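Local atomic coordinates of HpcH/HpaI aldolase (Desulfitobacterium hafniense, PDB entry 3QZ6), a protein that belongs to the HpcH/HpaI aldolase/citrate lyase family and folds as a TIM barrel. Residues V17-N22 with A36-F41; G91-G96 with F145-I150; D158-L163 with Y201-R206. All blocks are in the same frame, centred on the assembly; numbering follows the deposited sequence.

Contact 1: V17-N22 with A36-F41; sequences VGTMLN and AGLDYF
V17 and D39 are joined through both backbone and side chain. The amide of V17 donates to D39 OD2, with V17 N 2.9 Å from D39 OD2 and an N-H...O angle of 163°. OD2 receives it on its anti lone pair, facing away from OD1. The other oxygen, OD1, forms a salt bridge with K9, so each carboxylate oxygen has a partner. In return D39 N donates to V17 O at 2.8 Å. The same oxygen takes a second, weak bond from Y40 N, 3.4 Å from V17 O. This places the entry of strand 40-44 beside strand 16-21, the first two strands of the TIM barrel. They belong to one parallel beta-alpha-beta unit, with helix 29-35 between them. G37 ends that helix in a Schellman motif, and its carbonyl O accepts a hydrogen bond from K254 of the second subunit. The backbone of G18 is bonded to L233 and W235 of strand 232-237, and that of T19 to I42.

Further along, Y40 lays its ring face against G18. G18 CA stands 3.4 Å from the ring centroid in a CH-pi contact, nearly over the centre. Y40 CG lies between its own backbone N and carbonyl carbon (chi1 70°). G18, with no side chain, lets the ring lie directly on its CA. G18 CA also makes a CA-H...O contact with Y40 O, while F41 CA makes one with T19 O.

On the helix side of the sheet, L38 CD1 packs on T19 CG2 at 3.7 Å. T19 OG1 is hydrogen-bonded to the carbonyl O of W235 in the last strand. L21 lies side by side with F41 and touches F41 CE1 with CD2 at 3.9 Å.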
# COMPACT_ATOMS: atom_id res chain seq x y z
N VAL A 17 5.61 16.61 8.62
CA VAL A 17 5.05 15.30 8.89
C VAL A 17 5.48 14.29 7.83
O VAL A 17 5.39 14.55 6.62
CB VAL A 17 3.51 15.37 8.95
CG1 VAL A 17 2.94 14.06 9.48
CG2 VAL A 17 3.05 16.55 9.84
N GLY A 18 5.93 13.13 8.29
CA GLY A 18 6.41 12.08 7.41
C GLY A 18 5.93 10.72 7.87
O GLY A 18 5.32 10.59 8.94
N THR A 19 6.21 9.70 7.07
CA THR A 19 5.85 8.34 7.43
C THR A 19 6.93 7.39 6.93
O THR A 19 7.76 7.78 6.10
CB THR A 19 4.46 7.99 6.86
OG1 THR A 19 3.89 6.90 7.60
CG2 THR A 19 4.54 7.62 5.37
N MSE A 20 6.94 6.16 7.44
CA MSE A 20 7.89 5.16 6.98
C MSE A 20 7.37 4.46 5.71
O MSE A 20 6.16 4.27 5.56
CB MSE A 20 8.12 4.10 8.06
CG MSE A 20 8.76 4.62 9.35
SE MSE A 20 10.56 5.25 9.03
CE MSE A 20 11.27 3.67 8.09
N LEU A 21 8.28 4.07 4.82
CA LEU A 21 7.94 3.29 3.65
C LEU A 21 8.70 1.96 3.69
O LEU A 21 9.92 1.95 3.56
CB LEU A 21 8.30 4.05 2.36
CG LEU A 21 7.74 3.43 1.07
CD1 LEU A 21 6.26 3.78 0.95
CD2 LEU A 21 8.51 3.88 -0.18
N ASN A 22 7.98 0.84 3.89
CA ASN A 22 8.62 -0.47 4.01
C ASN A 22 8.21 -1.48 2.96
O ASN A 22 8.97 -2.42 2.66
CB ASN A 22 8.33 -1.10 5.39
CG ASN A 22 9.08 -0.42 6.51
OD1 ASN A 22 8.67 0.65 6.98
ND2 ASN A 22 10.18 -1.02 6.95
N ALA A 36 -2.11 13.26 0.56
CA ALA A 36 -2.46 13.09 1.97
C ALA A 36 -1.85 14.16 2.87
O ALA A 36 -2.13 14.20 4.07
CB ALA A 36 -2.05 11.71 2.46
N GLY A 37 -1.00 15.02 2.30
CA GLY A 37 -0.44 16.13 3.05
C GLY A 37 0.88 15.84 3.75
O GLY A 37 1.27 16.58 4.65
N LEU A 38 1.57 14.77 3.35
CA LEU A 38 2.88 14.48 3.94
C LEU A 38 3.96 15.38 3.36
O LEU A 38 3.93 15.71 2.18
CB LEU A 38 3.26 13.00 3.73
CG LEU A 38 2.46 12.01 4.57
CD1 LEU A 38 2.70 10.57 4.13
CD2 LEU A 38 2.80 12.17 6.04
N ASP A 39 4.91 15.80 4.20
CA ASP A 39 6.06 16.56 3.73
C ASP A 39 7.19 15.67 3.23
O ASP A 39 7.96 16.06 2.36
CB ASP A 39 6.59 17.44 4.86
CG ASP A 39 5.60 18.49 5.28
OD1 ASP A 39 5.42 19.44 4.50
OD2 ASP A 39 4.97 18.33 6.34
N TYR A 40 7.31 14.48 3.81
CA TYR A 40 8.43 13.59 3.49
C TYR A 40 8.06 12.15 3.81
O TYR A 40 7.03 11.88 4.43
CB TYR A 40 9.69 14.00 4.27
CG TYR A 40 9.62 13.71 5.76
CD1 TYR A 40 10.17 12.55 6.30
CD2 TYR A 40 8.98 14.60 6.63
CE1 TYR A 40 10.09 12.28 7.66
CE2 TYR A 40 8.90 14.34 7.98
CZ TYR A 40 9.46 13.18 8.49
OH TYR A 40 9.38 12.93 9.84
N PHE A 41 8.89 11.22 3.37
CA PHE A 41 8.78 9.85 3.86
C PHE A 41 10.16 9.25 3.89
O PHE A 41 11.09 9.76 3.27
CB PHE A 41 7.81 9.01 3.01
CG PHE A 41 8.21 8.88 1.57
CD1 PHE A 41 9.04 7.84 1.16
CD2 PHE A 41 7.75 9.79 0.63
CE1 PHE A 41 9.40 7.71 -0.17
CE2 PHE A 41 8.10 9.67 -0.70
CZ PHE A 41 8.92 8.63 -1.12

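Contact 2: G91-G96 with F145-I150; sequences GFMIPG and FIMAQI
Strands 91-94 and 145-150 run parallel, 4.7 Å apart at the closest approach of their axes, with G91 facing F145 and I94 facing A148. Four backbone hydrogen bonds hold this register: F92 N to F145 O, M147 N to F92 O, I94 N to M147 O and Q149 N to I94 O. The third is the straightest, with I94 N 2.9 Å from M147 O and an N-H...O angle of 173°. G91 CA sits 3.1 Å from F145 O in a CA-H...O contact. G91, having no side chain, lets that oxygen come this near to its CA.

M93 and M147, both selenomethionines, lie side by side on one face of the sheet. Each has CG anti to the backbone N and bends at chi3 (67° and 68°), which turns its CE aside from the line of the chain. M147 CE rests 4.0 Å from M93 CB. Q149 crosses M93 obliquely, its CB 3.9 Å from M93 CG. The extended Q149 chain brings NE2 to 3.6 Å from P95 CB. Its OE1 accepts a hydrogen bond from R72.

The other face carries F92 and I146. They point the same way, and I146 CD1 meets the edge of the F92 ring at CD2, 4.0 Å away.

Helix 100-110 covers this second face, with M103 on I94 and A148 and T106 on I94 and I146. M93 and M147 face the barrel interior, where they meet I172 and A170 of strand 170-173. G91 and M93 bond to V71 of strand 68-72, and I146 bonds to A170, so the pair has a strand on each flank.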
# COMPACT_ATOMS: atom_id res chain seq x y z
N GLY A 91 18.35 13.27 2.12
CA GLY A 91 19.20 12.92 3.25
C GLY A 91 18.81 11.63 3.92
O GLY A 91 18.13 10.78 3.33
N PHE A 92 19.22 11.50 5.18
CA PHE A 92 19.25 10.20 5.84
C PHE A 92 18.75 10.20 7.26
O PHE A 92 18.88 11.18 7.99
CB PHE A 92 20.69 9.69 5.86
CG PHE A 92 21.31 9.63 4.51
CD1 PHE A 92 20.93 8.64 3.61
CD2 PHE A 92 22.26 10.56 4.12
CE1 PHE A 92 21.49 8.59 2.34
CE2 PHE A 92 22.83 10.52 2.86
CZ PHE A 92 22.45 9.53 1.97
N MSE A 93 18.20 9.06 7.66
CA MSE A 93 18.11 8.74 9.07
C MSE A 93 19.16 7.67 9.32
O MSE A 93 19.12 6.60 8.71
CB MSE A 93 16.72 8.22 9.43
CG MSE A 93 16.58 7.82 10.90
SE MSE A 93 14.71 7.41 11.39
CE MSE A 93 14.49 5.84 10.32
N ILE A 94 20.13 7.98 10.17
CA ILE A 94 21.21 7.06 10.48
C ILE A 94 20.81 6.25 11.72
O ILE A 94 20.60 6.83 12.79
CB ILE A 94 22.53 7.81 10.78
CG1 ILE A 94 22.85 8.80 9.64
CG2 ILE A 94 23.68 6.83 10.99
CD1 ILE A 94 23.01 8.10 8.28
N PRO A 95 20.72 4.93 11.59
CA PRO A 95 20.17 4.13 12.70
C PRO A 95 21.20 3.81 13.78
O PRO A 95 22.39 3.74 13.47
CB PRO A 95 19.74 2.83 12.00
CG PRO A 95 20.73 2.69 10.86
CD PRO A 95 20.98 4.11 10.39
N GLY A 96 20.74 3.62 15.01
CA GLY A 96 21.59 3.18 16.11
C GLY A 96 22.86 4.00 16.26
O GLY A 96 23.94 3.44 16.39
N PHE A 145 20.12 16.85 4.50
CA PHE A 145 19.52 16.63 5.82
C PHE A 145 20.10 15.38 6.49
O PHE A 145 20.02 14.29 5.94
CB PHE A 145 18.00 16.49 5.68
CG PHE A 145 17.29 16.30 6.99
CD1 PHE A 145 17.06 17.38 7.83
CD2 PHE A 145 16.85 15.05 7.38
CE1 PHE A 145 16.41 17.21 9.04
CE2 PHE A 145 16.20 14.87 8.59
CZ PHE A 145 15.98 15.96 9.43
N ILE A 146 20.68 15.55 7.67
CA ILE A 146 21.25 14.41 8.40
C ILE A 146 20.56 14.27 9.74
O ILE A 146 20.57 15.19 10.55
CB ILE A 146 22.75 14.60 8.68
CG1 ILE A 146 23.54 14.81 7.38
CG2 ILE A 146 23.30 13.41 9.46
CD1 ILE A 146 23.28 13.76 6.35
N MSE A 147 19.98 13.10 10.00
CA MSE A 147 19.26 12.91 11.26
C MSE A 147 19.78 11.69 12.00
O MSE A 147 19.88 10.61 11.42
CB MSE A 147 17.76 12.79 11.01
CG MSE A 147 16.94 12.53 12.27
SE MSE A 147 15.04 12.87 12.00
CE MSE A 147 14.66 11.39 10.78
N ALA A 148 20.13 11.86 13.28
CA ALA A 148 20.62 10.74 14.08
C ALA A 148 19.47 10.02 14.78
O ALA A 148 18.64 10.64 15.42
CB ALA A 148 21.64 11.23 15.12
N GLN A 149 19.42 8.70 14.62
CA GLN A 149 18.43 7.93 15.35
C GLN A 149 19.07 7.27 16.56
O GLN A 149 20.07 6.57 16.44
CB GLN A 149 17.77 6.88 14.46
CG GLN A 149 16.79 6.02 15.24
CD GLN A 149 16.51 4.68 14.57
OE1 GLN A 149 15.43 4.47 14.02
NE2 GLN A 149 17.49 3.78 14.62
N ILE A 150 18.49 7.50 17.73
CA ILE A 150 19.04 7.03 19.00
C ILE A 150 18.31 5.79 19.48
O ILE A 150 17.08 5.80 19.62
CB ILE A 150 18.90 8.12 20.08
CG1 ILE A 150 19.61 9.41 19.65
CG2 ILE A 150 19.43 7.61 21.42
CD1 ILE A 150 21.11 9.27 19.34

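Contact 3: D158-L163 with Y201-R206; sequences DIDSIL and YRAADR
D160 and R206 meet at about a right angle, each with CG anti to its own carbonyl carbon and beside its backbone N. The R206 chain then bends at chi3 (-68°), which turns NE off the line of the chain. The result is a side-on salt bridge through NE and NH2. R206 NE donates to D160 OD1 at 3.1 Å and lies on the syn side of that oxygen. D160 OD2 receives R206 NH2 on its syn lone pair, at 2.9 Å. A weak third bond runs from NH2 to OD1. The carboxylate and guanidinium planes are turned 33° from each other, so the pairing is not flat. OD1 also accepts a hydrogen bond from Q207 NE2. One face of the guanidinium lies over the backbone of its own helix, near R202 O and A203 N.

Beneath the salt bridge the packing is apolar. A203 CB points at the short helix and touches I159 CG2 at 3.4 Å, tighter than usual carbon contact. D160 OD1 stands 3.6 Å from the same A203 CB. L163 reaches in from the next turn, with CD1 3.8 Å from A204 N and 4.1 Å from A204 CB. The axes of the two short segments come to 9.2 Å where A203 and A204 meet I159 and L163, crossing at -43°.

L163 and A204 both also pack on V171, in the strand 170-173 beneath. Helices 159-163 and 191-207 are thus neighbours in the outer layer of the TIM barrel, one preceding and one following that strand, with a salt bridge at the outer edge of their packing.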
# COMPACT_ATOMS: atom_id res chain seq x y z
N ASP A 158 25.77 9.61 26.11
CA ASP A 158 26.80 10.35 25.39
C ASP A 158 26.20 11.32 24.38
O ASP A 158 26.86 11.73 23.42
CB ASP A 158 27.75 9.37 24.69
CG ASP A 158 29.03 10.03 24.24
OD1 ASP A 158 29.44 11.03 24.87
OD2 ASP A 158 29.64 9.56 23.26
N ILE A 159 24.95 11.71 24.61
CA ILE A 159 24.18 12.41 23.59
C ILE A 159 24.76 13.78 23.20
O ILE A 159 24.71 14.16 22.04
CB ILE A 159 22.68 12.53 23.99
CG1 ILE A 159 21.86 13.06 22.81
CG2 ILE A 159 22.51 13.39 25.24
CD1 ILE A 159 21.86 12.12 21.60
N ASP A 160 25.30 14.52 24.15
CA ASP A 160 25.83 15.84 23.82
C ASP A 160 26.97 15.75 22.81
O ASP A 160 27.06 16.56 21.89
CB ASP A 160 26.28 16.58 25.08
CG ASP A 160 25.12 17.14 25.86
OD1 ASP A 160 24.61 18.21 25.47
OD2 ASP A 160 24.71 16.50 26.85
N SER A 161 27.84 14.76 23.00
CA SER A 161 28.94 14.53 22.07
C SER A 161 28.40 14.17 20.68
O SER A 161 28.90 14.63 19.65
CB SER A 161 29.82 13.41 22.61
OG SER A 161 30.91 13.16 21.74
N ILE A 162 27.38 13.34 20.63
CA ILE A 162 26.83 12.94 19.34
C ILE A 162 26.21 14.14 18.61
O ILE A 162 26.48 14.36 17.43
CB ILE A 162 25.82 11.80 19.49
CG1 ILE A 162 26.54 10.55 20.00
CG2 ILE A 162 25.09 11.54 18.16
CD1 ILE A 162 25.64 9.42 20.46
N LEU A 163 25.41 14.92 19.32
CA LEU A 163 24.67 16.02 18.70
C LEU A 163 25.49 17.29 18.46
O LEU A 163 25.03 18.20 17.78
CB LEU A 163 23.41 16.35 19.50
CG LEU A 163 22.43 15.18 19.66
CD1 LEU A 163 21.15 15.65 20.34
CD2 LEU A 163 22.12 14.56 18.31
N TYR A 201 16.22 15.29 24.28
CA TYR A 201 15.66 16.58 23.88
C TYR A 201 16.41 17.76 24.55
O TYR A 201 16.67 18.78 23.91
CB TYR A 201 14.17 16.64 24.20
CG TYR A 201 13.28 16.03 23.12
CD1 TYR A 201 13.81 15.34 22.04
CD2 TYR A 201 11.90 16.16 23.19
CE1 TYR A 201 12.99 14.80 21.05
CE2 TYR A 201 11.07 15.62 22.22
CZ TYR A 201 11.62 14.94 21.15
OH TYR A 201 10.77 14.42 20.20
N ARG A 202 16.76 17.61 25.81
CA ARG A 202 17.54 18.66 26.48
C ARG A 202 18.88 18.88 25.80
O ARG A 202 19.32 20.02 25.63
CB ARG A 202 17.73 18.35 27.96
CG ARG A 202 16.48 18.54 28.79
CD ARG A 202 16.75 18.22 30.24
NE ARG A 202 15.75 17.30 30.76
CZ ARG A 202 16.04 16.13 31.32
NH1 ARG A 202 17.30 15.77 31.43
NH2 ARG A 202 15.07 15.34 31.76
N ALA A 203 19.54 17.80 25.39
CA ALA A 203 20.80 17.93 24.67
C ALA A 203 20.60 18.56 23.30
O ALA A 203 21.40 19.39 22.86
CB ALA A 203 21.50 16.57 24.54
N ALA A 204 19.52 18.18 22.62
CA ALA A 204 19.22 18.78 21.33
C ALA A 204 19.06 20.30 21.47
O ALA A 204 19.56 21.08 20.65
CB ALA A 204 17.95 18.15 20.73
N ASP A 205 18.36 20.72 22.52
CA ASP A 205 18.19 22.15 22.79
C ASP A 205 19.54 22.83 23.01
O ASP A 205 19.80 23.89 22.44
CB ASP A 205 17.27 22.37 24.00
CG ASP A 205 15.83 21.95 23.72
OD1 ASP A 205 15.46 21.91 22.52
OD2 ASP A 205 15.08 21.66 24.67
N ARG A 206 20.39 22.22 23.82
CA ARG A 206 21.73 22.77 24.07
C ARG A 206 22.57 22.90 22.81
O ARG A 206 23.34 23.86 22.66
CB ARG A 206 22.48 21.92 25.10
CG ARG A 206 21.96 22.05 26.53
CD ARG A 206 22.93 21.41 27.52
NE ARG A 206 22.99 19.96 27.38
CZ ARG A 206 22.22 19.12 28.05
NH1 ARG A 206 21.32 19.58 28.92
NH2 ARG A 206 22.35 17.81 27.88

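The three contacts follow one another along the chain, each closing before the next opens. Contacts 1 and 2 join strands of the same eight-stranded parallel barrel, the first with the second and the fourth with the fifth. Their centres are 16 Å apart, and M20 SE of contact 1 lies 4.2 Å from M93 CE of contact 2. Contact 3 belongs to the helical layer outside. Its centre is 14 Å from that of contact 2, which it touches where I159 CD1 packs on I150 CD1 at 3.7 Å. Contacts 1 and 3, 26 Å apart between centres, do not touch. The first two thus tie neighbouring strands and meet inside the barrel; contact 3 joins surrounding helices.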